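Local structure of probable L,D-transpeptidase 3 (Mycobacterium tuberculosis, 6D4K) at residues V31-G36 / V41-V46; V135-P140 / A244-N249; V150-G153 / M158-S161; V204-R209 / L239-A244. The protein is a probable L,D-transpeptidase of the mycobacterial cell wall that makes no 3->3 cross-links from tetrapeptide donors and may instead attach proteins to peptidoglycan. All coordinates share one frame; numbering follows the deposited sequence.

Contact 1 lies in the Ig-like domain, and contacts 2, 3 and 4 cluster in the catalytic domain, with the centre of contact 1 about 24 Å from that of contact 2 and about 33 Å from that of contact 3. The His43 side chain in contact 1 is about 7 Å from the bound calcium ion, whose site includes Val38 and Asp252. Contacts 2 and 4 share helix 241-250, and their centres are about 11 Å apart. Met158 of contact 3 packs on Trp246 of contact 2 and on Asp243 of contact 4. Of the four, contact 4 comes nearest to the predicted catalytic His218, whose side chain is about 6 Å from that of Tyr206.

Contact 1. Residues V31-G36 / V41-V46; sequences VLPTRG and VAHPVV
Leu32 and Val46 pair their backbones where strand 28-32 ends beside the start of strand 45-49, two antiparallel strands of the Ig-like domain. They form a hydrogen-bonded pair: Leu32 N donates to Val46 O at 2.8 Å, and Val46 N returns a bond of the same length to Leu32 O. Both side chains emerge on one face of the sheet, their CB atoms 4.0 Å apart. On the opposite face, Val31 CG1 meets Val45 CG1.

Beyond this pair the strands part, and His43 bridges the gap to Pro33, which follows a cis peptide bond. From CB the histidine chain runs with CG anti to the backbone N (chi1 -161°), which lays the ring against the proline. Its CG is 4.2 Å from Pro33 CG; ND1 comes nearer the same carbon, at 3.8 Å, and CE1 lies 4.1 Å from it while also approaching Leu32 CB. Pro33 CG thus sits over one ring face in a CH-pi contact. ND1 also donates to Pro44 O at 2.7 Å, with the acceptor in the ring plane and the bond arriving on a carbonyl lone pair. Trp94 NE1 bonds to His43 O.

The direction of that ND1 bond puts a proton on ND1, and the bond probably helps to fix the ring's rotation while its face is left for apolar contact with the proline.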
loop_
_atom_site.group_PDB
_atom_site.type_symbol
_atom_site.label_atom_id
_atom_site.label_comp_id
_atom_site.label_asym_id
_atom_site.label_seq_id
_atom_site.Cartn_x
_atom_site.Cartn_y
_atom_site.Cartn_z
ATOM N N VAL A 31 4.156 -14.407 -13.684
ATOM C CA VAL A 31 3.943 -12.972 -13.683
ATOM C C VAL A 31 2.735 -12.666 -12.817
ATOM O O VAL A 31 1.739 -13.401 -12.851
ATOM C CB VAL A 31 3.688 -12.478 -15.119
ATOM C CG1 VAL A 31 3.066 -11.098 -15.121
ATOM C CG2 VAL A 31 4.982 -12.508 -15.890
ATOM N N LEU A 32 2.818 -11.575 -12.051
ATOM C CA LEU A 32 1.644 -10.998 -11.395
ATOM C C LEU A 32 1.395 -9.647 -12.046
ATOM O O LEU A 32 2.351 -8.961 -12.410
ATOM C CB LEU A 32 1.888 -10.756 -9.911
ATOM C CG LEU A 32 2.190 -11.964 -9.032
ATOM C CD1 LEU A 32 2.431 -11.481 -7.616
ATOM C CD2 LEU A 32 1.055 -12.975 -9.094
ATOM N N PRO A 33 0.121 -9.232 -12.181
ATOM C CA PRO A 33 -1.123 -9.938 -11.846
ATOM C C PRO A 33 -1.323 -11.246 -12.639
ATOM O O PRO A 33 -0.849 -11.349 -13.779
ATOM C CB PRO A 33 -2.206 -8.916 -12.230
ATOM C CG PRO A 33 -1.557 -7.623 -12.062
ATOM C CD PRO A 33 -0.146 -7.835 -12.562
ATOM N N THR A 34 -1.983 -12.237 -12.023
ATOM C CA THR A 34 -2.339 -13.447 -12.750
ATOM C C THR A 34 -3.404 -13.134 -13.800
ATOM O O THR A 34 -4.075 -12.099 -13.753
ATOM C CB THR A 34 -2.830 -14.556 -11.799
ATOM O OG1 THR A 34 -4.074 -14.180 -11.195
ATOM C CG2 THR A 34 -1.813 -14.851 -10.705
ATOM N N ARG A 35 -3.596 -14.066 -14.731
ATOM C CA ARG A 35 -4.563 -13.841 -15.799
ATOM C C ARG A 35 -5.961 -13.666 -15.212
ATOM O O ARG A 35 -6.465 -14.541 -14.495
ATOM C CB ARG A 35 -4.545 -15.010 -16.783
ATOM C CG ARG A 35 -5.397 -14.759 -18.021
ATOM C CD ARG A 35 -5.396 -15.954 -18.968
ATOM N NE ARG A 35 -4.045 -16.312 -19.399
ATOM C CZ ARG A 35 -3.426 -15.790 -20.455
ATOM N NH1 ARG A 35 -4.037 -14.883 -21.209
ATOM N NH2 ARG A 35 -2.196 -16.181 -20.761
ATOM N N GLY A 36 -6.575 -12.523 -15.493
ATOM C CA GLY A 36 -7.917 -12.244 -15.041
ATOM C C GLY A 36 -8.029 -11.777 -13.606
ATOM O O GLY A 36 -9.151 -11.606 -13.116
ATOM N N VAL A 41 -5.399 0.015 -8.597
ATOM C CA VAL A 41 -5.031 0.775 -9.795
ATOM C C VAL A 41 -3.561 1.157 -9.870
ATOM O O VAL A 41 -3.148 1.780 -10.852
ATOM C CB VAL A 41 -5.927 2.006 -10.057
ATOM C CG1 VAL A 41 -7.364 1.580 -10.289
ATOM C CG2 VAL A 41 -5.831 3.001 -8.920
ATOM N N ALA A 42 -2.742 0.779 -8.889
ATOM C CA ALA A 42 -1.301 0.961 -8.999
ATOM C C ALA A 42 -0.555 -0.366 -8.917
ATOM O O ALA A 42 0.641 -0.385 -8.606
ATOM C CB ALA A 42 -0.768 1.959 -7.967
ATOM N N HIS A 43 -1.217 -1.479 -9.212
ATOM C CA HIS A 43 -0.571 -2.773 -9.015
ATOM C C HIS A 43 0.645 -2.903 -9.933
ATOM O O HIS A 43 0.526 -2.680 -11.143
ATOM C CB HIS A 43 -1.539 -3.929 -9.265
ATOM C CG HIS A 43 -1.093 -5.237 -8.655
ATOM N ND1 HIS A 43 0.028 -5.915 -9.086
ATOM C CD2 HIS A 43 -1.619 -5.987 -7.651
ATOM C CE1 HIS A 43 0.177 -7.017 -8.370
ATOM N NE2 HIS A 43 -0.815 -7.089 -7.499
ATOM N N PRO A 44 1.812 -3.272 -9.413
ATOM C CA PRO A 44 2.975 -3.466 -10.284
ATOM C C PRO A 44 2.864 -4.749 -11.094
ATOM O O PRO A 44 2.049 -5.635 -10.831
ATOM C CB PRO A 44 4.138 -3.541 -9.290
ATOM C CG PRO A 44 3.513 -4.086 -8.027
ATOM C CD PRO A 44 2.146 -3.417 -7.984
ATOM N N VAL A 45 3.721 -4.848 -12.099
ATOM C CA VAL A 45 3.892 -6.082 -12.850
ATOM C C VAL A 45 5.112 -6.793 -12.272
ATOM O O VAL A 45 6.233 -6.277 -12.341
ATOM C CB VAL A 45 4.028 -5.819 -14.353
ATOM C CG1 VAL A 45 4.227 -7.141 -15.076
ATOM C CG2 VAL A 45 2.782 -5.078 -14.869
ATOM N N VAL A 46 4.900 -7.958 -11.678
ATOM C CA VAL A 46 5.941 -8.649 -10.920
ATOM C C VAL A 46 6.353 -9.896 -11.696
ATOM O O VAL A 46 5.527 -10.784 -11.945
ATOM C CB VAL A 46 5.479 -9.000 -9.497
ATOM C CG1 VAL A 46 6.650 -9.560 -8.673
ATOM C CG2 VAL A 46 4.871 -7.775 -8.822
#

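Contact 2. Residues V135-P140 / A244-N249; sequences VEEGPP and AEWYYN
Trp246 lies flat against the backbone and ring of Gly138-Pro139 in a surface CH-pi contact, where helix 241-250 of the catalytic domain meets the chain just after strand 135-136. Gly138 CA stands almost squarely above the six-membered ring, 3.6 Å from its centroid and 7° off the normal. Pro139 lies over the same indole face, farther toward the pyrrole side: Pro139 CD is 3.9 Å from the centroid of the five-membered ring. Pro139 CB reaches Trp246 CD1 at 3.5 Å, and Pro139 CG comes down on Trp246 CB, so the proline follows the tryptophan side chain back toward the helix.

A chi1 of -170° sets the indole opposite the main-chain nitrogen and directs it out from the helix. In this YkuD-type catalytic domain the helix packs on a mixed sheet, and Trp246 takes part in that packing, touching Val130 and Ile132 of strand 127-132. Strand 135-136 pairs with that same strand, and the backbone of Glu137 is hydrogen-bonded to Val130. The segment that meets the indole is therefore tied to the sheet just ahead of Gly138.

At the far end of the benzene ring, Glu137 O is 3.1 Å from Trp246 CH2, approaching obliquely. The extended Glu137 side chain crosses the indole at about a right angle, its CD 3.8 Å from Trp246 CZ2. No hydrogen bond crosses between the segments; glycine and proline instead offer C-H groups and a flat peptide to the aromatic face. Met158 of strand 157-159 also touches both Pro139 and Trp246.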
loop_
_atom_site.group_PDB
_atom_site.type_symbol
_atom_site.label_atom_id
_atom_site.label_comp_id
_atom_site.label_asym_id
_atom_site.label_seq_id
_atom_site.Cartn_x
_atom_site.Cartn_y
_atom_site.Cartn_z
ATOM N N VAL A 135 -13.915 10.490 -6.053
ATOM C CA VAL A 135 -14.921 11.064 -5.165
ATOM C C VAL A 135 -14.551 10.713 -3.732
ATOM O O VAL A 135 -14.520 9.535 -3.358
ATOM C CB VAL A 135 -16.322 10.540 -5.508
ATOM C CG1 VAL A 135 -17.338 11.125 -4.551
ATOM C CG2 VAL A 135 -16.679 10.880 -6.965
ATOM N N GLU A 136 -14.277 11.727 -2.925
ATOM C CA GLU A 136 -13.944 11.489 -1.528
ATOM C C GLU A 136 -15.145 10.900 -0.798
ATOM O O GLU A 136 -16.270 11.387 -0.940
ATOM C CB GLU A 136 -13.527 12.804 -0.871
ATOM C CG GLU A 136 -12.190 13.349 -1.347
ATOM C CD GLU A 136 -12.240 13.953 -2.740
ATOM O OE1 GLU A 136 -13.346 14.288 -3.219
ATOM O OE2 GLU A 136 -11.164 14.092 -3.358
ATOM N N GLU A 137 -14.908 9.837 -0.025
ATOM C CA GLU A 137 -15.980 9.139 0.666
ATOM C C GLU A 137 -15.428 8.436 1.899
ATOM O O GLU A 137 -14.275 8.006 1.927
ATOM C CB GLU A 137 -16.658 8.122 -0.260
ATOM C CG GLU A 137 -17.912 7.511 0.322
ATOM C CD GLU A 137 -18.429 6.346 -0.491
ATOM O OE1 GLU A 137 -17.816 6.018 -1.530
ATOM O OE2 GLU A 137 -19.448 5.754 -0.087
ATOM N N GLY A 138 -16.276 8.319 2.919
ATOM C CA GLY A 138 -15.938 7.613 4.134
ATOM C C GLY A 138 -17.160 6.933 4.721
ATOM O O GLY A 138 -18.243 6.947 4.129
ATOM N N PRO A 139 -17.017 6.329 5.899
ATOM C CA PRO A 139 -18.150 5.625 6.517
ATOM C C PRO A 139 -19.167 6.605 7.076
ATOM O O PRO A 139 -18.856 7.785 7.288
ATOM C CB PRO A 139 -17.489 4.828 7.650
ATOM C CG PRO A 139 -16.274 5.629 8.001
ATOM C CD PRO A 139 -15.793 6.241 6.715
ATOM N N PRO A 140 -20.400 6.150 7.312
ATOM C CA PRO A 140 -21.348 6.983 8.048
ATOM C C PRO A 140 -20.853 7.248 9.450
ATOM O O PRO A 140 -20.109 6.428 10.030
ATOM C CB PRO A 140 -22.624 6.125 8.056
ATOM C CG PRO A 140 -22.502 5.263 6.840
ATOM C CD PRO A 140 -21.034 4.958 6.726
ATOM N N ALA A 244 -10.635 2.662 9.880
ATOM C CA ALA A 244 -9.789 1.591 9.351
ATOM C C ALA A 244 -10.619 0.474 8.727
ATOM O O ALA A 244 -10.249 -0.067 7.678
ATOM C CB ALA A 244 -8.890 1.036 10.460
ATOM N N GLU A 245 -11.726 0.091 9.371
ATOM C CA GLU A 245 -12.555 -0.985 8.839
ATOM C C GLU A 245 -13.108 -0.625 7.469
ATOM O O GLU A 245 -13.067 -1.438 6.537
ATOM C CB GLU A 245 -13.693 -1.300 9.811
ATOM C CG GLU A 245 -14.737 -2.246 9.250
ATOM C CD GLU A 245 -15.922 -2.416 10.174
ATOM O OE1 GLU A 245 -16.571 -3.476 10.107
ATOM O OE2 GLU A 245 -16.204 -1.490 10.966
ATOM N N TRP A 246 -13.608 0.605 7.329
ATOM C CA TRP A 246 -14.188 1.060 6.072
ATOM C C TRP A 246 -13.132 1.122 4.974
ATOM O O TRP A 246 -13.346 0.619 3.867
ATOM C CB TRP A 246 -14.837 2.427 6.292
ATOM C CG TRP A 246 -15.648 2.884 5.153
ATOM C CD1 TRP A 246 -16.983 2.676 4.960
ATOM C CD2 TRP A 246 -15.187 3.621 4.027
ATOM N NE1 TRP A 246 -17.382 3.251 3.787
ATOM C CE2 TRP A 246 -16.297 3.831 3.187
ATOM C CE3 TRP A 246 -13.943 4.133 3.646
ATOM C CZ2 TRP A 246 -16.199 4.525 1.982
ATOM C CZ3 TRP A 246 -13.847 4.817 2.450
ATOM C CH2 TRP A 246 -14.967 5.006 1.634
ATOM N N TYR A 247 -11.970 1.705 5.269
ATOM C CA TYR A 247 -10.897 1.757 4.277
ATOM C C TYR A 247 -10.421 0.354 3.894
ATOM O O TYR A 247 -10.235 0.048 2.714
ATOM C CB TYR A 247 -9.730 2.583 4.820
ATOM C CG TYR A 247 -8.532 2.544 3.916
ATOM C CD1 TYR A 247 -7.328 2.004 4.352
ATOM C CD2 TYR A 247 -8.595 3.070 2.632
ATOM C CE1 TYR A 247 -6.216 1.978 3.531
ATOM C CE2 TYR A 247 -7.489 3.044 1.799
ATOM C CZ TYR A 247 -6.297 2.503 2.257
ATOM O OH TYR A 247 -5.194 2.467 1.425
ATOM N N TYR A 248 -10.185 -0.498 4.894
ATOM C CA TYR A 248 -9.776 -1.881 4.654
ATOM C C TYR A 248 -10.761 -2.585 3.725
ATOM O O TYR A 248 -10.367 -3.257 2.770
ATOM C CB TYR A 248 -9.696 -2.610 5.994
ATOM C CG TYR A 248 -9.293 -4.065 5.935
ATOM C CD1 TYR A 248 -10.224 -5.070 5.652
ATOM C CD2 TYR A 248 -7.989 -4.450 6.240
ATOM C CE1 TYR A 248 -9.858 -6.410 5.637
ATOM C CE2 TYR A 248 -7.618 -5.783 6.234
ATOM C CZ TYR A 248 -8.549 -6.757 5.920
ATOM O OH TYR A 248 -8.175 -8.083 5.918
ATOM N N ASN A 249 -12.053 -2.443 4.000
ATOM C CA ASN A 249 -13.055 -3.122 3.188
ATOM C C ASN A 249 -13.144 -2.546 1.781
ATOM O O ASN A 249 -13.558 -3.260 0.860
ATOM C CB ASN A 249 -14.422 -3.074 3.877
ATOM C CG ASN A 249 -14.505 -3.988 5.087
ATOM O OD1 ASN A 249 -13.765 -4.972 5.205
ATOM N ND2 ASN A 249 -15.435 -3.686 5.981
#

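Contact 3. Residues V150-G153 / M158-S161; sequences VHFG and MPAS
Phe152 turns its CG beside its own backbone N, anti to the carbonyl carbon (chi1 -74°), and this swings the ring toward Pro159, while Val150, with chi1 at 168°, extends CG1 away from its amide nitrogen and brings that methyl to the same proline. Pro159 CG is the meeting point. It is 3.2 Å from Phe152 CE2, a short carbon-carbon approach, and 3.4 Å from Phe152 CD2, approaching the ring obliquely. Val150 CG1 packs on Pro159 CG at 4.0 Å and also lies above one face of the Phe152 ring, toward its rim. The backbone joins in as well, Val150 O lying 3.6 Å from Pro159 CG.

These residues bring the loop that follows strand 135-136 back onto strand 157-159, within the catalytic domain. Pro159 is buried and also touches Arg149 and Asp243, whereas Phe152 is exposed and reaches across to Thr127. On the strand, Met158 points its CB away from the loop, and its side chain touches Asp243 and Trp246 of helix 241-250.

With no hydrogen bond between the segments, the loop is held here by van der Waals contact of a valine methyl and a phenyl ring with one proline ring.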
loop_
_atom_site.group_PDB
_atom_site.type_symbol
_atom_site.label_atom_id
_atom_site.label_comp_id
_atom_site.label_asym_id
_atom_site.label_seq_id
_atom_site.Cartn_x
_atom_site.Cartn_y
_atom_site.Cartn_z
ATOM N N VAL A 150 -12.553 14.047 17.343
ATOM C CA VAL A 150 -12.373 14.879 16.158
ATOM C C VAL A 150 -13.026 14.193 14.969
ATOM O O VAL A 150 -12.774 13.012 14.699
ATOM C CB VAL A 150 -10.880 15.139 15.895
ATOM C CG1 VAL A 150 -10.678 15.760 14.511
ATOM C CG2 VAL A 150 -10.289 16.039 16.973
ATOM N N HIS A 151 -13.900 14.916 14.274
ATOM C CA HIS A 151 -14.346 14.482 12.957
ATOM C C HIS A 151 -14.609 15.711 12.104
ATOM O O HIS A 151 -15.083 16.738 12.601
ATOM C CB HIS A 151 -15.543 13.519 12.980
ATOM C CG HIS A 151 -16.697 13.998 13.794
ATOM N ND1 HIS A 151 -16.675 14.020 15.171
ATOM C CD2 HIS A 151 -17.915 14.460 13.428
ATOM C CE1 HIS A 151 -17.829 14.481 15.620
ATOM N NE2 HIS A 151 -18.598 14.759 14.583
ATOM N N PHE A 152 -14.289 15.597 10.820
ATOM C CA PHE A 152 -14.088 16.773 9.989
ATOM C C PHE A 152 -15.335 17.227 9.247
ATOM O O PHE A 152 -15.443 18.412 8.912
ATOM C CB PHE A 152 -12.929 16.528 9.020
ATOM C CG PHE A 152 -11.585 16.572 9.680
ATOM C CD1 PHE A 152 -11.065 17.771 10.138
ATOM C CD2 PHE A 152 -10.851 15.420 9.871
ATOM C CE1 PHE A 152 -9.827 17.816 10.759
ATOM C CE2 PHE A 152 -9.612 15.465 10.486
ATOM C CZ PHE A 152 -9.104 16.657 10.934
ATOM N N GLY A 153 -16.282 16.333 8.990
ATOM C CA GLY A 153 -17.459 16.720 8.242
ATOM C C GLY A 153 -17.242 16.916 6.760
ATOM O O GLY A 153 -18.210 17.202 6.046
ATOM N N MET A 158 -10.413 11.508 6.951
ATOM C CA MET A 158 -10.327 10.769 8.196
ATOM C C MET A 158 -9.225 11.338 9.068
ATOM O O MET A 158 -8.135 11.664 8.579
ATOM C CB MET A 158 -9.996 9.300 7.937
ATOM C CG MET A 158 -10.961 8.573 7.029
ATOM S SD MET A 158 -10.390 6.896 6.723
ATOM C CE MET A 158 -11.822 6.132 5.957
ATOM N N PRO A 159 -9.474 11.476 10.359
ATOM C CA PRO A 159 -8.404 11.933 11.246
ATOM C C PRO A 159 -7.449 10.783 11.548
ATOM O O PRO A 159 -7.852 9.621 11.679
ATOM C CB PRO A 159 -9.157 12.483 12.470
ATOM C CG PRO A 159 -10.602 12.750 11.900
ATOM C CD PRO A 159 -10.795 11.576 10.991
ATOM N N ALA A 160 -6.165 11.108 11.541
ATOM C CA ALA A 160 -5.109 10.120 11.483
ATOM C C ALA A 160 -3.973 10.594 12.368
ATOM O O ALA A 160 -3.941 11.743 12.823
ATOM C CB ALA A 160 -4.601 9.924 10.047
ATOM N N SER A 161 -3.039 9.689 12.621
ATOM C CA SER A 161 -1.833 10.012 13.363
ATOM C C SER A 161 -0.693 9.276 12.683
ATOM O O SER A 161 -0.729 8.048 12.570
ATOM C CB SER A 161 -1.958 9.589 14.830
ATOM O OG SER A 161 -0.882 10.090 15.596
#

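Contact 4. Residues V204-R209 / L239-A244; sequences VDYAVR and LSREDA
The corner of the chain at Asp205-Tyr206, where it passes from strand 201-204 to strand 207-209 of the catalytic domain, meets the first turn of helix 241-250 through a salt bridge between Asp205 and Arg241. Ser240 is the N-cap of that helix: its OG accepts from Asp243 N at 3.0 Å.

Arg241 leaves its main-chain nitrogen behind (chi1 -169°) and stays extended to NE, which carries the guanidinium over to the corner. There one carboxylate oxygen takes both contacts: Asp205 OD2 is 2.6 Å from Arg241 NH2 and 2.8 Å from Arg241 NE. Both bonds are weak because they are bent at the hydrogen, to about 120°, and the carboxylate and guanidinium planes are 72° apart. OD2 lies near the guanidinium plane, at its edge. Asp205 OD1 has a second partner, forming a salt bridge with Arg181.

Tyr206 meets Arg241 differently. Its CE2 sits 3.5 Å above one face of the guanidinium plane, and Arg241 NH1 lies at the edge of the tyrosine ring, so the ring presents its rim to the face of the cation. Nearer the backbone, Tyr206 CB packs on Ala244 CB at 4.3 Å. The Tyr206 ring also makes a cation-pi contact with Arg181 and an edge-to-face contact with Tyr248. The corner lies near the predicted catalytic His218.

With one arginine at each oxygen, Asp205 probably remains ionised, and the short but bent bonds suggest that charge attraction, more than hydrogen-bond direction, joins the corner to the helix.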
loop_
_atom_site.group_PDB
_atom_site.type_symbol
_atom_site.label_atom_id
_atom_site.label_comp_id
_atom_site.label_asym_id
_atom_site.label_seq_id
_atom_site.Cartn_x
_atom_site.Cartn_y
_atom_site.Cartn_z
ATOM N N VAL A 204 -3.411 -5.934 16.018
ATOM C CA VAL A 204 -3.964 -4.884 15.173
ATOM C C VAL A 204 -5.130 -5.477 14.395
ATOM O O VAL A 204 -4.959 -6.460 13.664
ATOM C CB VAL A 204 -2.894 -4.307 14.236
ATOM C CG1 VAL A 204 -3.519 -3.342 13.257
ATOM C CG2 VAL A 204 -1.801 -3.621 15.051
ATOM N N ASP A 205 -6.308 -4.863 14.536
ATOM C CA ASP A 205 -7.538 -5.460 14.024
ATOM C C ASP A 205 -7.565 -5.474 12.500
ATOM O O ASP A 205 -7.757 -6.528 11.879
ATOM C CB ASP A 205 -8.744 -4.704 14.579
ATOM C CG ASP A 205 -9.992 -5.561 14.639
ATOM O OD1 ASP A 205 -10.047 -6.600 13.946
ATOM O OD2 ASP A 205 -10.915 -5.197 15.397
ATOM N N TYR A 206 -7.410 -4.305 11.876
ATOM C CA TYR A 206 -7.376 -4.176 10.427
ATOM C C TYR A 206 -6.002 -3.645 10.056
ATOM O O TYR A 206 -5.548 -2.653 10.634
ATOM C CB TYR A 206 -8.462 -3.206 9.930
ATOM C CG TYR A 206 -9.866 -3.658 10.240
ATOM C CD1 TYR A 206 -10.578 -4.445 9.347
ATOM C CD2 TYR A 206 -10.474 -3.319 11.444
ATOM C CE1 TYR A 206 -11.857 -4.877 9.635
ATOM C CE2 TYR A 206 -11.757 -3.745 11.742
ATOM C CZ TYR A 206 -12.445 -4.523 10.835
ATOM O OH TYR A 206 -13.725 -4.946 11.131
ATOM N N ALA A 207 -5.336 -4.303 9.109
ATOM C CA ALA A 207 -3.955 -3.959 8.785
ATOM C C ALA A 207 -3.760 -3.982 7.277
ATOM O O ALA A 207 -3.861 -5.044 6.653
ATOM C CB ALA A 207 -2.978 -4.916 9.467
ATOM N N VAL A 208 -3.459 -2.814 6.706
ATOM C CA VAL A 208 -3.214 -2.644 5.277
ATOM C C VAL A 208 -1.720 -2.368 5.131
ATOM O O VAL A 208 -1.249 -1.285 5.490
ATOM C CB VAL A 208 -4.052 -1.490 4.702
ATOM C CG1 VAL A 208 -3.822 -1.352 3.212
ATOM C CG2 VAL A 208 -5.535 -1.684 5.014
ATOM N N ARG A 209 -0.960 -3.353 4.644
ATOM C CA ARG A 209 0.491 -3.210 4.556
ATOM C C ARG A 209 0.851 -2.429 3.294
ATOM O O ARG A 209 0.355 -2.730 2.203
ATOM C CB ARG A 209 1.152 -4.582 4.490
ATOM C CG ARG A 209 2.662 -4.497 4.388
ATOM C CD ARG A 209 3.278 -5.822 3.960
ATOM N NE ARG A 209 3.096 -6.858 4.964
ATOM C CZ ARG A 209 4.020 -7.204 5.855
ATOM N NH1 ARG A 209 5.197 -6.592 5.872
ATOM N NH2 ARG A 209 3.765 -8.164 6.733
ATOM N N LEU A 239 -5.476 4.975 12.315
ATOM C CA LEU A 239 -6.864 5.385 12.151
ATOM C C LEU A 239 -7.696 4.827 13.297
ATOM O O LEU A 239 -7.270 3.926 14.022
ATOM C CB LEU A 239 -7.449 4.868 10.827
ATOM C CG LEU A 239 -6.763 5.265 9.518
ATOM C CD1 LEU A 239 -7.406 4.546 8.344
ATOM C CD2 LEU A 239 -6.820 6.775 9.322
ATOM N N SER A 240 -8.904 5.372 13.456
ATOM C CA SER A 240 -9.868 4.756 14.356
ATOM C C SER A 240 -10.266 3.386 13.810
ATOM O O SER A 240 -10.082 3.088 12.630
ATOM C CB SER A 240 -11.118 5.631 14.490
ATOM O OG SER A 240 -11.912 5.576 13.312
ATOM N N ARG A 241 -10.827 2.543 14.683
ATOM C CA ARG A 241 -11.267 1.225 14.226
ATOM C C ARG A 241 -12.303 1.343 13.115
ATOM O O ARG A 241 -12.242 0.613 12.118
ATOM C CB ARG A 241 -11.821 0.396 15.386
ATOM C CG ARG A 241 -12.050 -1.063 15.005
ATOM C CD ARG A 241 -12.961 -1.801 15.979
ATOM N NE ARG A 241 -12.870 -3.249 15.793
ATOM C CZ ARG A 241 -13.594 -3.946 14.920
ATOM N NH1 ARG A 241 -14.472 -3.335 14.136
ATOM N NH2 ARG A 241 -13.431 -5.260 14.826
ATOM N N GLU A 242 -13.248 2.272 13.260
ATOM C CA GLU A 242 -14.323 2.409 12.283
ATOM C C GLU A 242 -13.803 2.935 10.947
ATOM O O GLU A 242 -14.212 2.452 9.884
ATOM C CB GLU A 242 -15.422 3.317 12.834
ATOM C CG GLU A 242 -16.161 2.744 14.045
ATOM C CD GLU A 242 -15.393 2.903 15.358
ATOM O OE1 GLU A 242 -14.457 3.729 15.405
ATOM O OE2 GLU A 242 -15.731 2.204 16.339
ATOM N N ASP A 243 -12.898 3.920 10.977
ATOM C CA ASP A 243 -12.329 4.425 9.729
ATOM C C ASP A 243 -11.433 3.380 9.075
ATOM O O ASP A 243 -11.471 3.207 7.849
ATOM C CB ASP A 243 -11.568 5.732 9.969
ATOM C CG ASP A 243 -12.494 6.930 10.142
ATOM O OD1 ASP A 243 -13.676 6.840 9.748
ATOM O OD2 ASP A 243 -12.036 7.971 10.664
ATOM N N ALA A 244 -10.635 2.662 9.880
ATOM C CA ALA A 244 -9.789 1.591 9.351
ATOM C C ALA A 244 -10.619 0.474 8.727
ATOM O O ALA A 244 -10.249 -0.067 7.678
ATOM C CB ALA A 244 -8.890 1.036 10.460
#